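Long-range contact in BsaWI endonuclease (Geobacillus stearothermophilus, PDB 4ZSF), which is a PD-(D/E)XK-type restriction endonuclease that binds DNA and probably cleaves it with the help of a metal ion: residues Q163-R176 / A206-W220. Numbering follows the deposited sequence.
Sequences QSKTSIRDRVTRDR and AMVNGGTSNYRLNGW. With nucleotides of chain B.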
# COMPACT_ATOMS: atom_id res chain seq x y z
N GLN A 163 4.12 -4.77 18.00
CA GLN A 163 4.17 -4.87 16.53
C GLN A 163 4.82 -6.18 16.19
O GLN A 163 5.84 -6.50 16.75
CB GLN A 163 4.95 -3.73 15.95
CG GLN A 163 4.19 -2.37 16.23
CD GLN A 163 5.01 -1.14 15.84
OE1 GLN A 163 6.24 -1.21 15.70
NE2 GLN A 163 4.33 -0.04 15.59
N SER A 164 4.24 -6.97 15.28
CA SER A 164 4.85 -8.28 15.07
C SER A 164 4.98 -8.51 13.59
O SER A 164 3.97 -8.85 12.99
CB SER A 164 4.03 -9.41 15.72
OG SER A 164 2.80 -9.65 15.02
N LYS A 165 6.20 -8.33 13.06
CA LYS A 165 6.52 -8.23 11.63
C LYS A 165 7.33 -9.40 11.09
O LYS A 165 8.27 -9.86 11.75
CB LYS A 165 7.31 -6.96 11.40
CG LYS A 165 6.53 -5.69 11.82
CD LYS A 165 5.03 -5.76 11.40
CE LYS A 165 4.23 -4.59 12.02
NZ LYS A 165 2.76 -4.67 11.71
N THR A 166 7.00 -9.88 9.88
CA THR A 166 7.65 -11.06 9.37
C THR A 166 8.81 -10.60 8.51
O THR A 166 9.64 -11.40 8.10
CB THR A 166 6.69 -11.92 8.51
OG1 THR A 166 6.00 -11.04 7.62
CG2 THR A 166 5.65 -12.58 9.39
N SER A 167 8.82 -9.31 8.20
CA SER A 167 9.98 -8.70 7.61
C SER A 167 10.25 -7.44 8.45
O SER A 167 9.38 -6.58 8.60
CB SER A 167 9.74 -8.35 6.15
OG SER A 167 8.76 -7.33 6.06
N ILE A 168 11.45 -7.35 9.02
CA ILE A 168 11.89 -6.13 9.67
C ILE A 168 12.42 -5.19 8.60
O ILE A 168 13.00 -4.15 8.91
CB ILE A 168 12.98 -6.39 10.72
N ARG A 169 12.23 -5.57 7.35
CA ARG A 169 12.92 -4.96 6.25
C ARG A 169 12.69 -3.45 6.23
O ARG A 169 13.64 -2.67 6.31
CB ARG A 169 12.50 -5.60 4.92
N ASP A 170 11.44 -3.03 6.17
CA ASP A 170 11.17 -1.67 5.74
C ASP A 170 10.13 -0.99 6.58
O ASP A 170 10.23 0.22 6.82
CB ASP A 170 10.72 -1.65 4.28
N ARG A 171 9.15 -1.78 7.02
CA ARG A 171 7.96 -1.28 7.72
C ARG A 171 8.36 -0.42 8.93
O ARG A 171 7.58 0.41 9.41
CB ARG A 171 7.06 -2.45 8.17
N VAL A 172 9.61 -0.59 9.37
CA VAL A 172 10.03 -0.01 10.62
C VAL A 172 10.16 1.51 10.53
O VAL A 172 9.97 2.15 11.55
CB VAL A 172 11.38 -0.64 11.13
CG1 VAL A 172 11.25 -2.21 11.24
CG2 VAL A 172 12.56 -0.21 10.27
N THR A 173 10.44 2.11 9.36
CA THR A 173 10.45 3.59 9.33
C THR A 173 9.05 4.11 9.65
O THR A 173 8.93 5.05 10.43
CB THR A 173 10.92 4.22 7.96
OG1 THR A 173 9.98 3.94 6.93
CG2 THR A 173 12.28 3.70 7.53
N ARG A 174 8.01 3.49 9.10
CA ARG A 174 6.63 3.90 9.41
C ARG A 174 6.04 3.37 10.76
O ARG A 174 5.05 3.92 11.25
CB ARG A 174 5.71 3.49 8.25
N ASP A 175 6.62 2.31 11.32
CA ASP A 175 6.19 1.70 12.61
C ASP A 175 6.77 2.40 13.85
O ASP A 175 6.24 2.29 14.96
CB ASP A 175 6.62 0.23 12.68
CG ASP A 175 5.82 -0.65 11.70
OD1 ASP A 175 4.59 -0.48 11.56
OD2 ASP A 175 6.44 -1.54 11.09
N ARG A 176 7.88 3.08 13.66
CA ARG A 176 8.51 3.76 14.79
C ARG A 176 7.63 4.88 15.39
O ARG A 176 7.55 5.00 16.60
CB ARG A 176 9.88 4.30 14.34
CG ARG A 176 10.63 5.08 15.36
CD ARG A 176 12.07 5.52 14.87
NE ARG A 176 12.42 6.85 15.45
CZ ARG A 176 13.24 6.95 16.50
NH1 ARG A 176 13.78 5.85 16.99
NH2 ARG A 176 13.54 8.11 17.03
N ALA A 206 20.04 2.12 15.03
CA ALA A 206 19.82 3.46 15.55
C ALA A 206 18.32 3.77 15.69
O ALA A 206 17.89 4.41 16.66
CB ALA A 206 20.51 4.51 14.65
N MET A 207 17.53 3.31 14.72
CA MET A 207 16.08 3.47 14.77
C MET A 207 15.48 2.83 16.01
O MET A 207 14.47 3.34 16.52
CB MET A 207 15.37 2.87 13.56
CG MET A 207 15.60 3.63 12.30
SD MET A 207 14.41 3.24 11.00
CE MET A 207 13.08 4.36 11.45
N VAL A 208 16.07 1.72 16.47
CA VAL A 208 15.51 1.03 17.64
C VAL A 208 16.08 1.71 18.89
O VAL A 208 15.34 2.08 19.80
CB VAL A 208 15.85 -0.49 17.66
CG1 VAL A 208 15.44 -1.18 18.98
CG2 VAL A 208 15.22 -1.17 16.40
N ASN A 209 17.41 1.84 18.93
CA ASN A 209 18.08 2.21 20.19
C ASN A 209 18.23 3.70 20.38
O ASN A 209 18.50 4.15 21.52
CB ASN A 209 19.48 1.57 20.28
CG ASN A 209 19.42 0.08 20.51
OD1 ASN A 209 18.46 -0.44 21.14
ND2 ASN A 209 20.44 -0.64 20.01
N GLY A 210 18.15 4.47 19.30
CA GLY A 210 18.31 5.91 19.43
C GLY A 210 19.77 6.27 19.61
O GLY A 210 20.67 5.46 19.32
N GLY A 211 20.02 7.51 20.03
CA GLY A 211 21.37 7.99 20.30
C GLY A 211 22.16 8.49 19.10
O GLY A 211 23.41 8.53 19.14
N THR A 212 21.48 8.85 18.02
CA THR A 212 22.17 9.49 16.93
C THR A 212 21.42 10.77 16.50
O THR A 212 20.31 11.06 16.99
CB THR A 212 22.32 8.57 15.70
OG1 THR A 212 21.04 8.37 15.08
CG2 THR A 212 22.94 7.24 16.10
N SER A 213 22.03 11.53 15.57
CA SER A 213 21.41 12.76 15.11
C SER A 213 20.10 12.51 14.40
O SER A 213 19.14 13.21 14.63
CB SER A 213 22.37 13.53 14.20
OG SER A 213 23.51 13.89 14.96
N ASN A 214 20.03 11.47 13.57
CA ASN A 214 18.79 11.11 12.88
C ASN A 214 17.74 10.53 13.83
O ASN A 214 16.52 10.68 13.66
CB ASN A 214 19.09 10.11 11.77
CG ASN A 214 20.09 10.66 10.77
OD1 ASN A 214 20.00 11.83 10.40
ND2 ASN A 214 21.04 9.83 10.34
N TYR A 215 18.23 9.83 14.84
CA TYR A 215 17.31 9.13 15.74
C TYR A 215 17.77 9.38 17.13
O TYR A 215 18.56 8.60 17.65
CB TYR A 215 17.28 7.62 15.45
CG TYR A 215 16.85 7.36 14.04
CD1 TYR A 215 15.51 7.52 13.67
CD2 TYR A 215 17.77 7.00 13.06
CE1 TYR A 215 15.10 7.30 12.35
CE2 TYR A 215 17.37 6.80 11.74
CZ TYR A 215 16.04 6.95 11.39
OH TYR A 215 15.63 6.75 10.09
N ARG A 216 17.30 10.47 17.73
CA ARG A 216 17.79 10.86 19.05
C ARG A 216 17.32 9.89 20.15
O ARG A 216 18.11 9.47 20.99
CB ARG A 216 17.34 12.28 19.39
CG ARG A 216 18.26 12.99 20.40
CD ARG A 216 17.79 14.42 20.74
NE ARG A 216 16.44 14.46 21.32
CZ ARG A 216 16.16 14.30 22.62
NH1 ARG A 216 17.14 14.06 23.49
NH2 ARG A 216 14.90 14.36 23.04
N LEU A 217 16.05 9.51 20.11
CA LEU A 217 15.49 8.61 21.13
C LEU A 217 15.30 7.20 20.59
O LEU A 217 15.21 7.01 19.36
CB LEU A 217 14.16 9.12 21.60
CG LEU A 217 14.15 10.59 22.05
CD1 LEU A 217 12.78 10.95 22.58
CD2 LEU A 217 15.22 10.76 23.13
N ASN A 218 15.18 6.24 21.49
CA ASN A 218 14.81 4.88 21.11
C ASN A 218 13.37 4.83 20.54
O ASN A 218 12.51 5.64 20.94
CB ASN A 218 14.94 3.92 22.30
CG ASN A 218 14.25 4.43 23.57
OD1 ASN A 218 14.64 5.47 24.09
ND2 ASN A 218 13.22 3.72 24.05
N GLY A 219 13.11 3.91 19.61
CA GLY A 219 11.81 3.90 18.93
C GLY A 219 10.84 2.94 19.60
O GLY A 219 9.60 3.01 19.38
N TRP A 220 11.40 2.05 20.44
CA TRP A 220 10.68 1.00 21.17
C TRP A 220 11.31 0.84 22.55
O TRP A 220 12.46 1.21 22.71
CB TRP A 220 10.72 -0.39 20.47
CG TRP A 220 9.93 -0.42 19.14
CD1 TRP A 220 8.65 -0.88 18.97
CD2 TRP A 220 10.38 0.01 17.87
NE1 TRP A 220 8.28 -0.73 17.68
CE2 TRP A 220 9.33 -0.20 16.97
CE3 TRP A 220 11.58 0.57 17.39
CZ2 TRP A 220 9.41 0.15 15.61
CZ3 TRP A 220 11.67 0.91 16.02
CH2 TRP A 220 10.59 0.68 15.15
P DG B 4 11.78 6.57 3.84
OP1 DG B 4 12.39 7.47 4.82
OP2 DG B 4 11.30 5.22 4.17
O5' DG B 4 10.51 7.29 3.15
C5' DG B 4 10.67 8.49 2.44
C4' DG B 4 9.73 8.51 1.27
O4' DG B 4 10.27 7.71 0.18
C3' DG B 4 8.36 7.96 1.55
O3' DG B 4 7.43 8.73 0.77
C2' DG B 4 8.47 6.49 1.08
C1' DG B 4 9.36 6.66 -0.16
N9 DG B 4 10.16 5.48 -0.56
C8 DG B 4 10.86 4.62 0.28
N7 DG B 4 11.55 3.70 -0.38
C5 DG B 4 11.28 3.96 -1.70
C6 DG B 4 11.73 3.28 -2.86
O6 DG B 4 12.50 2.31 -2.92
N1 DG B 4 11.27 3.89 -4.04
C2 DG B 4 10.40 4.98 -4.05
N2 DG B 4 10.01 5.42 -5.25
N3 DG B 4 10.01 5.63 -2.97
C4 DG B 4 10.46 5.07 -1.83
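Arg-176 and Gly-219 bring the two backbones closest, 5.3 Å between their CA atoms, where the first turns of helix 172-184 meet the end of helix 202-209 and the loop after it. With CG anti to the backbone N (chi1 177°), the Arg-176 side chain reaches across to that loop. NH1 donates to Met-207 O at 2.6 Å, a carbonyl of the closing helical turn, while NH1 and NH2 together grip Leu-217 O end-on, both from the same face of its carbonyl plane. CD1 of Tyr-215 lies over the centre of the guanidinium, 3.6 Å from NE, with the two planes 70° apart; the Tyr-215 hydroxyl is hydrogen-bonded to Lys-203 NZ. A leucine in place of Arg-176 would probably leave the Met-207 and Leu-217 carbonyls without these donors and the loop less firmly tied to the helix. In this PD-(D/E)XK fold, strand 155-165 belongs to the central mixed sheet, and Gln-163 near its end links it to the loop: Trp-220 NE1 donates to Gln-163 OE1 at 2.9 Å; OE1 lies in the indole plane, whereas NE1 stands above the amide plane of Gln-163, whose NE2 donates a hydrogen bond to Asp-175 O in helix 172-184. On the six-membered ring of the indole, Trp-220 CH2 packs 3.8 Å from Arg-176 CB. Gly-219 fits closely beside the arginine chain, where a CB would strike Arg-176 CG. Met-207 bends at chi3 (85°), which brings CE within 3.5 Å of Thr-173 CA; its SD lies 4.0 Å from Val-172 CG2. At the DNA side, Thr-173 OG1 makes a weak hydrogen bond to phosphate oxygen OP2 of DG4 of chain B.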